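PDB 4Z0V: 2',5'-phosphodiesterase 12 from Homo sapiens, which belongs to the endonuclease/exonuclease/phosphatase family, joining a DNase I-like two-sheet domain that carries a magnesium ion to a smaller N-terminal beta domain. Local coordinates for residues Ile126-Tyr131 against Ile323-Phe328; Lys372-Glu377 against Ile394-Asn399; Leu401-Val406 against Cys435-Lys440. One frame throughout, in Å; residues are numbered along the deposited sequence.

Contact 1: residues Ile126-Tyr131 against Ile323-Phe328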
ATOM      1  N   ILE A 126      13.668   1.538  -9.457  1.00 11.51           N
ATOM      2  CA  ILE A 126      12.264   1.563  -9.094  1.00 11.21           C
ATOM      3  C   ILE A 126      12.200   1.223  -7.626  1.00 10.20           C
ATOM      4  O   ILE A 126      12.351   0.045  -7.273  1.00 11.87           O
ATOM      5  CB  ILE A 126      11.351   0.613  -9.928  1.00 13.57           C
ATOM      6  CG1 ILE A 126      11.582   0.734 -11.456  1.00 14.52           C
ATOM      7  CG2 ILE A 126       9.850   0.822  -9.534  1.00 13.07           C
ATOM      8  CD1 ILE A 126      10.884  -0.465 -12.255  1.00 20.52           C
ATOM      9  N   ARG A 127      11.989   2.217  -6.765  1.00  8.52           N
ATOM     10  CA  ARG A 127      11.797   1.914  -5.348  1.00  8.32           C
ATOM     11  C   ARG A 127      10.349   1.415  -5.184  1.00 12.75           C
ATOM     12  O   ARG A 127       9.398   2.158  -5.437  1.00 10.83           O
ATOM     13  CB  ARG A 127      12.076   3.125  -4.453  1.00  9.94           C
ATOM     14  CG  ARG A 127      11.850   2.795  -2.976  1.00 10.09           C
ATOM     15  CD  ARG A 127      12.426   3.844  -2.065  1.00 11.39           C
ATOM     16  NE  ARG A 127      13.892   3.807  -2.099  1.00 12.46           N
ATOM     17  CZ  ARG A 127      14.686   4.865  -1.979  1.00 19.96           C
ATOM     18  NH1 ARG A 127      14.168   6.076  -1.786  1.00 14.25           N
ATOM     19  NH2 ARG A 127      16.002   4.723  -2.057  1.00 12.97           N
ATOM     20  N   THR A 128      10.190   0.201  -4.672  1.00  8.78           N
ATOM     21  CA  THR A 128       8.876  -0.453  -4.604  1.00  8.06           C
ATOM     22  C   THR A 128       8.530  -0.793  -3.171  1.00 11.28           C
ATOM     23  O   THR A 128       9.408  -1.192  -2.389  1.00 10.31           O
ATOM     24  CB  THR A 128       8.928  -1.723  -5.492  1.00 11.63           C
ATOM     25  OG1 THR A 128       9.328  -1.344  -6.809  1.00 13.00           O
ATOM     26  CG2 THR A 128       7.572  -2.417  -5.594  1.00 15.23           C
ATOM     27  N   VAL A 129       7.260  -0.507  -2.792  1.00  7.91           N
ATOM     28  CA  VAL A 129       6.761  -0.769  -1.437  1.00  6.39           C
ATOM     29  C   VAL A 129       5.571  -1.703  -1.530  1.00  9.84           C
ATOM     30  O   VAL A 129       4.733  -1.526  -2.418  1.00 12.49           O
ATOM     31  CB  VAL A 129       6.323   0.571  -0.752  1.00 10.00           C
ATOM     32  CG1 VAL A 129       5.665   0.305   0.619  1.00 10.58           C
ATOM     33  CG2 VAL A 129       7.500   1.551  -0.616  1.00  9.88           C
ATOM     34  N   SER A 130       5.436  -2.638  -0.594  1.00  7.91           N
ATOM     35  CA  SER A 130       4.208  -3.458  -0.461  1.00  7.76           C
ATOM     36  C   SER A 130       3.841  -3.419   0.994  1.00 11.81           C
ATOM     37  O   SER A 130       4.688  -3.722   1.851  1.00  9.99           O
ATOM     38  CB  SER A 130       4.371  -4.890  -0.971  1.00 10.77           C
ATOM     39  OG  SER A 130       3.122  -5.569  -0.865  1.00 11.99           O
ATOM     40  N   TYR A 131       2.586  -3.019   1.300  1.00  8.68           N
ATOM     41  CA  TYR A 131       2.247  -2.847   2.721  1.00  8.45           C
ATOM     42  C   TYR A 131       0.772  -3.059   2.995  1.00  9.77           C
ATOM     43  O   TYR A 131      -0.051  -2.386   2.390  1.00  9.06           O
ATOM     44  CB  TYR A 131       2.615  -1.390   3.078  1.00  9.26           C
ATOM     45  CG  TYR A 131       2.649  -0.949   4.528  1.00  9.33           C
ATOM     46  CD1 TYR A 131       2.670  -1.884   5.568  1.00 11.32           C
ATOM     47  CD2 TYR A 131       2.799   0.402   4.862  1.00  9.35           C
ATOM     48  CE1 TYR A 131       2.837  -1.483   6.896  1.00 12.13           C
ATOM     49  CE2 TYR A 131       2.943   0.814   6.189  1.00 10.00           C
ATOM     50  CZ  TYR A 131       2.986  -0.135   7.201  1.00 12.89           C
ATOM     51  OH  TYR A 131       3.180   0.275   8.501  1.00 12.47           O
ATOM     52  N   ILE A 323       5.893  -6.704 -11.862  1.00 10.50           N
ATOM     53  CA  ILE A 323       6.127  -6.565 -10.424  1.00 11.46           C
ATOM     54  C   ILE A 323       4.830  -7.047  -9.823  1.00 13.69           C
ATOM     55  O   ILE A 323       3.774  -6.562 -10.232  1.00 12.61           O
ATOM     56  CB  ILE A 323       6.507  -5.143  -9.929  1.00 14.91           C
ATOM     57  CG1 ILE A 323       7.874  -4.701 -10.472  1.00 15.95           C
ATOM     58  CG2 ILE A 323       6.504  -5.088  -8.373  1.00 16.12           C
ATOM     59  CD1 ILE A 323       8.103  -3.193 -10.328  1.00 15.96           C
ATOM     60  N   PHE A 324       4.880  -8.004  -8.909  1.00 10.26           N
ATOM     61  CA  PHE A 324       3.657  -8.502  -8.276  1.00  9.90           C
ATOM     62  C   PHE A 324       3.797  -8.414  -6.755  1.00 12.70           C
ATOM     63  O   PHE A 324       4.494  -9.218  -6.118  1.00 12.44           O
ATOM     64  CB  PHE A 324       3.360  -9.945  -8.748  1.00 11.30           C
ATOM     65  CG  PHE A 324       2.030 -10.576  -8.392  1.00 12.02           C
ATOM     66  CD1 PHE A 324       1.070  -9.875  -7.658  1.00 13.24           C
ATOM     67  CD2 PHE A 324       1.726 -11.868  -8.803  1.00 14.04           C
ATOM     68  CE1 PHE A 324      -0.177 -10.453  -7.366  1.00 15.24           C
ATOM     69  CE2 PHE A 324       0.482 -12.447  -8.501  1.00 16.41           C
ATOM     70  CZ  PHE A 324      -0.457 -11.739  -7.775  1.00 14.95           C
ATOM     71  N   CYS A 325       3.151  -7.399  -6.184  1.00 10.15           N
ATOM     72  CA  CYS A 325       3.133  -7.142  -4.746  1.00 10.40           C
ATOM     73  C   CYS A 325       1.924  -7.782  -4.126  1.00 12.13           C
ATOM     74  O   CYS A 325       0.910  -7.957  -4.792  1.00 11.86           O
ATOM     75  CB  CYS A 325       3.093  -5.633  -4.498  1.00 11.50           C
ATOM     76  SG  CYS A 325       4.571  -4.745  -5.033  1.00 15.41           S
ATOM     77  N   GLY A 326       1.949  -7.942  -2.817  1.00 10.16           N
ATOM     78  CA  GLY A 326       0.721  -8.364  -2.162  1.00  9.91           C
ATOM     79  C   GLY A 326       0.865  -8.950  -0.793  1.00 13.34           C
ATOM     80  O   GLY A 326       1.974  -9.212  -0.326  1.00 11.12           O
ATOM     81  N   ASP A 327      -0.275  -9.061  -0.117  1.00 10.39           N
ATOM     82  CA  ASP A 327      -0.351  -9.833   1.115  1.00 10.41           C
ATOM     83  C   ASP A 327      -0.892 -11.168   0.633  1.00 13.99           C
ATOM     84  O   ASP A 327      -2.066 -11.275   0.276  1.00 11.94           O
ATOM     85  CB  ASP A 327      -1.228  -9.138   2.138  1.00 10.92           C
ATOM     86  CG  ASP A 327      -1.431  -9.962   3.388  1.00 15.95           C
ATOM     87  OD1 ASP A 327      -1.037 -11.161   3.392  1.00 14.02           O
ATOM     88  OD2 ASP A 327      -2.014  -9.428   4.349  1.00 15.90           O
ATOM     89  N   PHE A 328      -0.010 -12.142   0.483  1.00 10.76           N
ATOM     90  CA  PHE A 328      -0.392 -13.421  -0.087  1.00 10.45           C
ATOM     91  C   PHE A 328      -0.902 -14.397   0.961  1.00 13.28           C
ATOM     92  O   PHE A 328      -1.312 -15.493   0.595  1.00 11.62           O
ATOM     93  CB  PHE A 328       0.803 -14.019  -0.837  1.00 12.02           C
ATOM     94  CG  PHE A 328       1.190 -13.168  -2.024  1.00 13.03           C
ATOM     95  CD1 PHE A 328       2.092 -12.118  -1.882  1.00 14.04           C
ATOM     96  CD2 PHE A 328       0.617 -13.384  -3.274  1.00 14.44           C
ATOM     97  CE1 PHE A 328       2.440 -11.317  -2.987  1.00 14.02           C
ATOM     98  CE2 PHE A 328       0.926 -12.540  -4.355  1.00 15.63           C
ATOM     99  CZ  PHE A 328       1.839 -11.523  -4.198  1.00 13.42           C
TER
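Ser130 and Cys325 face each other where the two strands come closest, their CB atoms 3.8 Å apart. The two heads diverge from this point. Ser130 OG stands anti to its own backbone N (chi1 -177°), which carries the hydroxyl past Cys325 CB to the backbone of Gly326, whose N reaches OG at 3.3 Å in a weak, bent hydrogen bond (121° at the hydrogen). OG also has a weak hydrogen bond with Gln181 NE2. Cys325 SG lies beside its backbone N instead and turns back toward the start of the strands, where it meets Thr128 CG2 at 3.8 Å. That methyl also touches Ile323 CG2 at 4.0 Å, so it closes a three-way contact with the sulphur and the isoleucine branch, and the Thr128 and Ile323 side chains pass one another pointing opposite ways. The strands run roughly parallel, 24° apart, yet they belong to different sheets: 125-132 is a neighbour of 433-439 in one and 322-327 a neighbour of 387-397 in the other. Their inward side chains therefore meet in the interior of the two-sheet sandwich of the DNase I-like fold. Further toward the strand starts, the CD1 methyls of Ile126 and Ile323 approach to 4.3 Å, with Leu437 and Trp439 of strand 433-439 beside them. Gly326 is extended with positive phi, where any side chain would collide with Cys325 O; this calls for glycine.

Contact 2: residues Lys372-Glu377 against Ile394-Asn399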
ATOM      1  N   LYS A 372      11.178 -13.770  -8.356  1.00 15.44           N
ATOM      2  CA  LYS A 372      12.006 -13.826  -7.163  1.00 15.05           C
ATOM      3  C   LYS A 372      11.352 -12.952  -6.122  1.00 16.76           C
ATOM      4  O   LYS A 372      10.847 -11.884  -6.474  1.00 15.76           O
ATOM      5  CB  LYS A 372      13.417 -13.304  -7.498  1.00 17.21           C
ATOM      6  CG  LYS A 372      14.365 -13.168  -6.310  1.00 20.31           C
ATOM      7  CD  LYS A 372      15.646 -12.428  -6.692  1.00 23.17           C
ATOM      8  CE  LYS A 372      16.496 -12.175  -5.464  1.00 41.12           C
ATOM      9  NZ  LYS A 372      17.741 -11.434  -5.785  1.00 50.75           N
ATOM     10  N   SER A 373      11.346 -13.393  -4.865  1.00 12.14           N
ATOM     11  CA  SER A 373      10.875 -12.533  -3.771  1.00 11.87           C
ATOM     12  C   SER A 373      11.975 -11.480  -3.561  1.00 14.90           C
ATOM     13  O   SER A 373      13.088 -11.803  -3.112  1.00 12.69           O
ATOM     14  CB  SER A 373      10.632 -13.358  -2.506  1.00 13.83           C
ATOM     15  OG  SER A 373      10.326 -12.452  -1.460  1.00 15.98           O
ATOM     16  N   ALA A 374      11.711 -10.234  -3.951  1.00 13.06           N
ATOM     17  CA  ALA A 374      12.724  -9.174  -3.858  1.00 14.40           C
ATOM     18  C   ALA A 374      13.263  -8.981  -2.437  1.00 18.75           C
ATOM     19  O   ALA A 374      14.468  -8.783  -2.275  1.00 18.07           O
ATOM     20  CB  ALA A 374      12.156  -7.853  -4.392  1.00 15.33           C
ATOM     21  N   CYS A 375      12.407  -9.050  -1.406  1.00 15.91           N
ATOM     22  CA  CYS A 375      12.895  -8.862  -0.035  1.00 16.56           C
ATOM     23  C   CYS A 375      13.217 -10.184   0.659  1.00 20.04           C
ATOM     24  O   CYS A 375      13.404 -10.212   1.878  1.00 20.44           O
ATOM     25  CB  CYS A 375      11.908  -8.033   0.773  1.00 17.19           C
ATOM     26  SG  CYS A 375      11.574  -6.427   0.031  1.00 21.30           S
ATOM     27  N   GLY A 376      13.290 -11.255  -0.127  1.00 15.29           N
ATOM     28  CA  GLY A 376      13.646 -12.571   0.349  1.00 16.40           C
ATOM     29  C   GLY A 376      12.583 -13.192   1.212  1.00 19.85           C
ATOM     30  O   GLY A 376      11.393 -13.110   0.903  1.00 20.32           O
ATOM     31  N   GLU A 377      13.011 -13.816   2.308  1.00 16.11           N
ATOM     32  CA  GLU A 377      12.095 -14.518   3.192  1.00 16.03           C
ATOM     33  C   GLU A 377      12.354 -14.064   4.620  1.00 21.32           C
ATOM     34  O   GLU A 377      13.008 -14.771   5.379  1.00 20.50           O
ATOM     35  CB  GLU A 377      12.235 -16.045   3.024  1.00 17.40           C
ATOM     36  CG  GLU A 377      11.941 -16.531   1.608  1.00 21.31           C
ATOM     37  CD  GLU A 377      12.392 -17.937   1.261  1.00 34.37           C
ATOM     38  OE1 GLU A 377      12.777 -18.690   2.183  1.00 28.39           O
ATOM     39  OE2 GLU A 377      12.319 -18.302   0.065  1.00 30.56           O
ATOM     40  N   ILE A 394       7.247  -8.991  -2.508  1.00 10.50           N
ATOM     41  CA  ILE A 394       7.369  -8.176  -3.716  1.00  9.63           C
ATOM     42  C   ILE A 394       7.981  -9.145  -4.722  1.00 12.52           C
ATOM     43  O   ILE A 394       9.170  -9.413  -4.616  1.00 12.86           O
ATOM     44  CB  ILE A 394       8.189  -6.884  -3.550  1.00 12.28           C
ATOM     45  CG1 ILE A 394       7.487  -5.905  -2.560  1.00 13.21           C
ATOM     46  CG2 ILE A 394       8.415  -6.206  -4.932  1.00 13.42           C
ATOM     47  CD1 ILE A 394       8.439  -4.764  -2.036  1.00 13.65           C
ATOM     48  N   PHE A 395       7.184  -9.728  -5.599  1.00  9.98           N
ATOM     49  CA  PHE A 395       7.717 -10.684  -6.579  1.00  9.65           C
ATOM     50  C   PHE A 395       8.145  -9.932  -7.816  1.00 14.76           C
ATOM     51  O   PHE A 395       7.361  -9.134  -8.365  1.00 13.51           O
ATOM     52  CB  PHE A 395       6.698 -11.761  -6.927  1.00 10.55           C
ATOM     53  CG  PHE A 395       6.410 -12.739  -5.810  1.00 11.80           C
ATOM     54  CD1 PHE A 395       7.404 -13.595  -5.333  1.00 13.17           C
ATOM     55  CD2 PHE A 395       5.130 -12.853  -5.280  1.00 11.43           C
ATOM     56  CE1 PHE A 395       7.136 -14.494  -4.295  1.00 14.06           C
ATOM     57  CE2 PHE A 395       4.854 -13.788  -4.270  1.00 15.46           C
ATOM     58  CZ  PHE A 395       5.854 -14.612  -3.799  1.00 13.48           C
ATOM     59  N   ILE A 396       9.397 -10.173  -8.264  1.00 10.61           N
ATOM     60  CA  ILE A 396       9.906  -9.425  -9.424  1.00 10.02           C
ATOM     61  C   ILE A 396      10.255 -10.337 -10.572  1.00 15.15           C
ATOM     62  O   ILE A 396      10.735 -11.438 -10.369  1.00 14.41           O
ATOM     63  CB  ILE A 396      11.105  -8.524  -9.075  1.00 12.34           C
ATOM     64  CG1 ILE A 396      12.338  -9.353  -8.615  1.00 14.35           C
ATOM     65  CG2 ILE A 396      10.711  -7.454  -8.025  1.00 12.12           C
ATOM     66  CD1 ILE A 396      13.642  -8.614  -8.601  1.00 18.13           C
ATOM     67  N   ASP A 397      10.003  -9.856 -11.775  1.00 12.39           N
ATOM     68  CA  ASP A 397      10.327 -10.550 -13.020  1.00 11.58           C
ATOM     69  C   ASP A 397      11.837 -10.526 -13.230  1.00 14.27           C
ATOM     70  O   ASP A 397      12.397  -9.483 -13.582  1.00 14.18           O
ATOM     71  CB  ASP A 397       9.622  -9.814 -14.170  1.00 12.87           C
ATOM     72  CG  ASP A 397       9.731 -10.456 -15.526  1.00 20.57           C
ATOM     73  OD1 ASP A 397      10.518 -11.431 -15.668  1.00 18.91           O
ATOM     74  OD2 ASP A 397       9.023 -10.001 -16.447  1.00 21.43           O
ATOM     75  N   LEU A 398      12.499 -11.676 -13.043  1.00 13.12           N
ATOM     76  CA  LEU A 398      13.949 -11.776 -13.230  1.00 13.11           C
ATOM     77  C   LEU A 398      14.402 -11.533 -14.676  1.00 15.55           C
ATOM     78  O   LEU A 398      15.585 -11.280 -14.896  1.00 14.94           O
ATOM     79  CB  LEU A 398      14.463 -13.145 -12.786  1.00 13.44           C
ATOM     80  CG  LEU A 398      14.466 -13.369 -11.282  1.00 17.25           C
ATOM     81  CD1 LEU A 398      14.638 -14.835 -10.968  1.00 16.08           C
ATOM     82  CD2 LEU A 398      15.479 -12.450 -10.571  1.00 20.39           C
ATOM     83  N   ASN A 399      13.489 -11.584 -15.656  1.00 11.78           N
ATOM     84  CA  ASN A 399      13.899 -11.275 -17.048  1.00 13.74           C
ATOM     85  C   ASN A 399      14.342  -9.822 -17.225  1.00 17.99           C
ATOM     86  O   ASN A 399      15.131  -9.530 -18.120  1.00 18.04           O
ATOM     87  CB  ASN A 399      12.740 -11.502 -18.020  1.00 13.71           C
ATOM     88  CG  ASN A 399      12.335 -12.934 -18.219  1.00 30.87           C
ATOM     89  OD1 ASN A 399      13.113 -13.852 -18.022  1.00 22.85           O
ATOM     90  ND2 ASN A 399      11.107 -13.151 -18.686  1.00 29.76           N
TER
HETATM   91  O   HOH W   1       9.655  -9.849  -1.020  1.00 14.89           O
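A water gripped by three groups joins the two segments: it donates to Ser373 OG at 2.7 Å and accepts from Cys375 N and, across the contact, from Ile394 N, so it ties the turn 373-376 to the neighbouring strand. Ser373 OG, which accepts this hydrogen bond from the water, itself donates to Gly376 O at 2.7 Å, in the carbonyl plane and on a lone pair. The turn is of type I, closed by Gly376 N on Ser373 O. From within the turn, Ala374 N donates to Ile394 O at 2.8 Å. Lys372 and Ile396 then form a hydrogen-bonded antiparallel pair, with Ile396 N on Lys372 O at 2.9 Å and Lys372 N on Ile396 O. Strand 371-373 thus lines one side of strand 387-397, while strand 322-327 pairs with that strand as well, within one of the two sheets of the DNase I-like sandwich. The sheet's faces differ in what they meet. On one, the Phe395 ring approaches Ser373 obliquely, CE1 lying 4.1 Å from Ser373 CB, and helix 335-342 packs there through Tyr337, Val340 and Ile341. Toward the other sheet, Ala374 CB rests against Ile396 CG2 at 3.9 Å and Ile394 CG2 at 4.1 Å, and Cys375 SG touches Ile394 CD1. With Lys372 CG anti to the backbone N (chi1 174°) and the chain extended beyond it, CB (at 3.8 Å) and CD both lie against Leu398 CD2; the two side chains cross at about a right angle, and the lysine's far end leads away.

Contact 3: residues Leu401-Val406 against Cys435-Lys440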
ATOM      1  N   LEU A 401      14.307  -7.311 -14.198  1.00 13.14           N
ATOM      2  CA  LEU A 401      14.588  -6.581 -12.972  1.00 12.72           C
ATOM      3  C   LEU A 401      15.518  -7.317 -12.075  1.00 16.35           C
ATOM      4  O   LEU A 401      15.515  -8.559 -12.058  1.00 15.48           O
ATOM      5  CB  LEU A 401      13.265  -6.332 -12.222  1.00 12.05           C
ATOM      6  CG  LEU A 401      12.232  -5.450 -12.941  1.00 17.00           C
ATOM      7  CD1 LEU A 401      10.863  -5.715 -12.369  1.00 18.94           C
ATOM      8  CD2 LEU A 401      12.591  -3.949 -12.818  1.00 18.37           C
ATOM      9  N   GLU A 402      16.287  -6.557 -11.294  1.00 14.52           N
ATOM     10  CA  GLU A 402      17.195  -7.097 -10.283  1.00 15.64           C
ATOM     11  C   GLU A 402      17.075  -6.277  -9.009  1.00 17.72           C
ATOM     12  O   GLU A 402      16.622  -5.133  -9.063  1.00 15.47           O
ATOM     13  CB  GLU A 402      18.652  -7.137 -10.798  1.00 18.02           C
ATOM     14  CG  GLU A 402      19.257  -5.780 -11.098  1.00 22.41           C
ATOM     15  CD  GLU A 402      20.623  -5.810 -11.758  1.00 46.69           C
ATOM     16  OE1 GLU A 402      21.301  -4.758 -11.743  1.00 41.33           O
ATOM     17  OE2 GLU A 402      20.998  -6.863 -12.323  1.00 42.78           O
ATOM     18  N   VAL A 403      17.480  -6.845  -7.869  1.00 14.65           N
ATOM     19  CA  VAL A 403      17.406  -6.138  -6.608  1.00 15.37           C
ATOM     20  C   VAL A 403      18.682  -5.330  -6.412  1.00 20.11           C
ATOM     21  O   VAL A 403      19.785  -5.889  -6.373  1.00 19.30           O
ATOM     22  CB  VAL A 403      17.118  -7.085  -5.413  1.00 18.50           C
ATOM     23  CG1 VAL A 403      16.877  -6.275  -4.125  1.00 18.68           C
ATOM     24  CG2 VAL A 403      15.893  -7.959  -5.702  1.00 18.39           C
ATOM     25  N   GLU A 404      18.517  -4.016  -6.238  1.00 15.52           N
ATOM     26  CA  GLU A 404      19.613  -3.099  -5.957  1.00 15.80           C
ATOM     27  C   GLU A 404      19.877  -3.119  -4.453  1.00 19.72           C
ATOM     28  O   GLU A 404      21.020  -3.256  -4.050  1.00 20.02           O
ATOM     29  CB  GLU A 404      19.286  -1.692  -6.471  1.00 17.40           C
ATOM     30  CG  GLU A 404      20.286  -0.621  -6.062  1.00 27.68           C
ATOM     31  CD  GLU A 404      21.564  -0.494  -6.874  1.00 41.08           C
ATOM     32  OE1 GLU A 404      21.875  -1.395  -7.685  1.00 25.80           O
ATOM     33  OE2 GLU A 404      22.263   0.525  -6.688  1.00 30.89           O
ATOM     34  N   GLN A 405      18.824  -2.975  -3.612  1.00 15.35           N
ATOM     35  CA  GLN A 405      18.956  -3.063  -2.153  1.00 14.44           C
ATOM     36  C   GLN A 405      17.610  -3.408  -1.543  1.00 18.05           C
ATOM     37  O   GLN A 405      16.561  -3.147  -2.152  1.00 17.39           O
ATOM     38  CB  GLN A 405      19.537  -1.780  -1.508  1.00 15.72           C
ATOM     39  CG  GLN A 405      18.658  -0.551  -1.615  1.00 15.86           C
ATOM     40  CD  GLN A 405      18.818   0.432  -0.459  1.00 27.61           C
ATOM     41  OE1 GLN A 405      19.515   0.190   0.555  1.00 21.53           O
ATOM     42  NE2 GLN A 405      18.134   1.560  -0.573  1.00 19.54           N
ATOM     43  N   VAL A 406      17.660  -4.000  -0.348  1.00 14.48           N
ATOM     44  CA  VAL A 406      16.497  -4.342   0.479  1.00 13.43           C
ATOM     45  C   VAL A 406      16.573  -3.407   1.655  1.00 18.56           C
ATOM     46  O   VAL A 406      17.615  -3.361   2.327  1.00 18.39           O
ATOM     47  CB  VAL A 406      16.465  -5.836   0.915  1.00 18.02           C
ATOM     48  CG1 VAL A 406      15.297  -6.115   1.866  1.00 17.66           C
ATOM     49  CG2 VAL A 406      16.386  -6.752  -0.300  1.00 17.89           C
ATOM     50  N   CYS A 435      11.998  -2.111  -1.305  1.00 11.60           N
ATOM     51  CA  CYS A 435      13.241  -2.521  -1.977  1.00 12.82           C
ATOM     52  C   CYS A 435      13.489  -1.639  -3.176  1.00 14.68           C
ATOM     53  O   CYS A 435      12.539  -1.132  -3.786  1.00 14.00           O
ATOM     54  CB  CYS A 435      13.168  -3.980  -2.391  1.00 15.99           C
ATOM     55  SG  CYS A 435      11.877  -4.303  -3.598  1.00 21.89           S
ATOM     56  N   ASP A 436      14.757  -1.466  -3.533  1.00 10.55           N
ATOM     57  CA  ASP A 436      15.104  -0.708  -4.726  1.00  9.82           C
ATOM     58  C   ASP A 436      15.397  -1.717  -5.807  1.00 14.91           C
ATOM     59  O   ASP A 436      16.203  -2.621  -5.573  1.00 14.75           O
ATOM     60  CB  ASP A 436      16.306   0.195  -4.468  1.00 11.99           C
ATOM     61  CG  ASP A 436      16.022   1.310  -3.499  1.00 17.91           C
ATOM     62  OD1 ASP A 436      14.838   1.505  -3.152  1.00 17.08           O
ATOM     63  OD2 ASP A 436      16.972   2.022  -3.129  1.00 18.46           O
ATOM     64  N   LEU A 437      14.667  -1.635  -6.922  1.00 12.89           N
ATOM     65  CA  LEU A 437      14.839  -2.537  -8.063  1.00 13.77           C
ATOM     66  C   LEU A 437      15.592  -1.826  -9.160  1.00 17.32           C
ATOM     67  O   LEU A 437      15.493  -0.614  -9.263  1.00 15.44           O
ATOM     68  CB  LEU A 437      13.471  -2.977  -8.582  1.00 13.78           C
ATOM     69  CG  LEU A 437      12.543  -3.639  -7.558  1.00 16.56           C
ATOM     70  CD1 LEU A 437      11.185  -3.953  -8.211  1.00 16.87           C
ATOM     71  CD2 LEU A 437      13.207  -4.891  -6.957  1.00 16.62           C
ATOM     72  N   LYS A 438      16.370  -2.545  -9.954  1.00 16.07           N
ATOM     73  CA  LYS A 438      17.084  -1.920 -11.064  1.00 16.26           C
ATOM     74  C   LYS A 438      16.663  -2.583 -12.364  1.00 19.37           C
ATOM     75  O   LYS A 438      16.487  -3.806 -12.403  1.00 16.72           O
ATOM     76  CB  LYS A 438      18.620  -2.021 -10.849  1.00 19.10           C
ATOM     77  CG  LYS A 438      19.458  -1.209 -11.838  1.00 26.47           C
ATOM     78  CD  LYS A 438      20.866  -0.991 -11.280  1.00 35.75           C
ATOM     79  CE  LYS A 438      21.709  -0.032 -12.090  1.00 54.54           C
ATOM     80  NZ  LYS A 438      22.420  -0.719 -13.201  1.00 66.10           N
ATOM     81  N   TRP A 439      16.421  -1.767 -13.407  1.00 18.93           N
ATOM     82  CA  TRP A 439      16.128  -2.271 -14.747  1.00 20.34           C
ATOM     83  C   TRP A 439      17.388  -2.971 -15.277  1.00 24.99           C
ATOM     84  O   TRP A 439      18.489  -2.417 -15.136  1.00 24.10           O
ATOM     85  CB  TRP A 439      15.749  -1.103 -15.694  1.00 20.29           C
ATOM     86  CG  TRP A 439      14.473  -0.372 -15.380  1.00 21.78           C
ATOM     87  CD1 TRP A 439      14.360   0.846 -14.774  1.00 24.83           C
ATOM     88  CD2 TRP A 439      13.158  -0.712 -15.839  1.00 22.30           C
ATOM     89  NE1 TRP A 439      13.053   1.275 -14.806  1.00 24.22           N
ATOM     90  CE2 TRP A 439      12.297   0.347 -15.474  1.00 25.89           C
ATOM     91  CE3 TRP A 439      12.623  -1.810 -16.532  1.00 24.25           C
ATOM     92  CZ2 TRP A 439      10.930   0.332 -15.758  1.00 25.80           C
ATOM     93  CZ3 TRP A 439      11.268  -1.825 -16.809  1.00 25.59           C
ATOM     94  CH2 TRP A 439      10.437  -0.771 -16.420  1.00 26.25           C
ATOM     95  N   LYS A 440      17.235  -4.182 -15.844  1.00 21.46           N
ATOM     96  CA  LYS A 440      18.350  -4.943 -16.422  0.50 26.64           C
ATOM     97  C   LYS A 440      18.638  -4.459 -17.841  1.00 71.24           C
ATOM     98  O   LYS A 440      19.710  -3.924 -18.108  1.00 50.05           O
ATOM     99  CB  LYS A 440      18.038  -6.442 -16.432  0.50 28.25           C
ATOM    100  CG  LYS A 440      18.241  -7.136 -15.093  0.50 32.66           C
ATOM    101  CD  LYS A 440      17.984  -8.626 -15.227  0.50 37.26           C
ATOM    102  CE  LYS A 440      18.454  -9.404 -14.030  0.50 49.52           C
ATOM    103  NZ  LYS A 440      18.297 -10.866 -14.234  0.50 57.99           N
TER
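Leu401 CD2 approaches the Trp439 ring obliquely, 4.3 Å from CE3, and the same methyl touches Leu437 CB. Glu402 follows as a hydrogen-bonded antiparallel partner of Lys438: its N donates to Lys438 O, and its O accepts from Lys438 N at 2.7 Å. The two side chains lie alongside, pointing the same way, with Glu402 CG 3.8 Å from Lys438 CB; their charged ends, OE1 and NZ, stay 4.4 Å apart, beyond a salt bridge. Val403 turns to the face shared with Leu437, its CG2 meeting Leu437 CD2 at 4.3 Å. At Glu404 the register shifts: Glu404 and Gln405 both stand opposite Asp436, a classic beta bulge. Asp436 O is gripped by two backbone donors from the same face of its plane, Glu404 N at 2.8 Å and the longer Gln405 N at 3.3 Å. The bulged strand 401-406 is the outermost strand of a six-stranded sheet of the DNase I-like sandwich, next to the C-terminal strand 433-439. Beyond the bulge, Gln405 O accepts from Asp436 N. Gln405 CG lies between the backbone N and carbonyl carbon (chi1 66°), which sets it beside Asp436 OD2, and NE2 donates almost straight (166°) to OD2 at 2.8 Å, from above the carboxylate, the amide and carboxylate planes standing 60° apart. Asp436 OD1 is in a salt bridge with Arg127, which probably favours the charged form of the acid, while Gln405 NE2 also donates to Tyr116 O. Val406 pairs with Cys435, a non-hydrogen-bonded position.

The three contacts lie in series along the chain: contact 1 bridges the two sheets of the DNase I-like domain, while contacts 2 and 3 each pair strands inside one of them. Contact 2 lies within the sheet that holds strands 322-327 and 387-397, and contact 3 within the one that holds strands 125-132 and 433-439. Centres are about 9 Å apart between contacts 1 and 2 and between contacts 2 and 3, and about 12 Å between 1 and 3. Phe324 N probably bonds to Phe395 O, and Ile126 N to Leu437 O, stitching neighbouring strands together. Between the sheets, Ile396 packs on Leu437 and Ala374 on Cys435, so the contacts share one continuous interior.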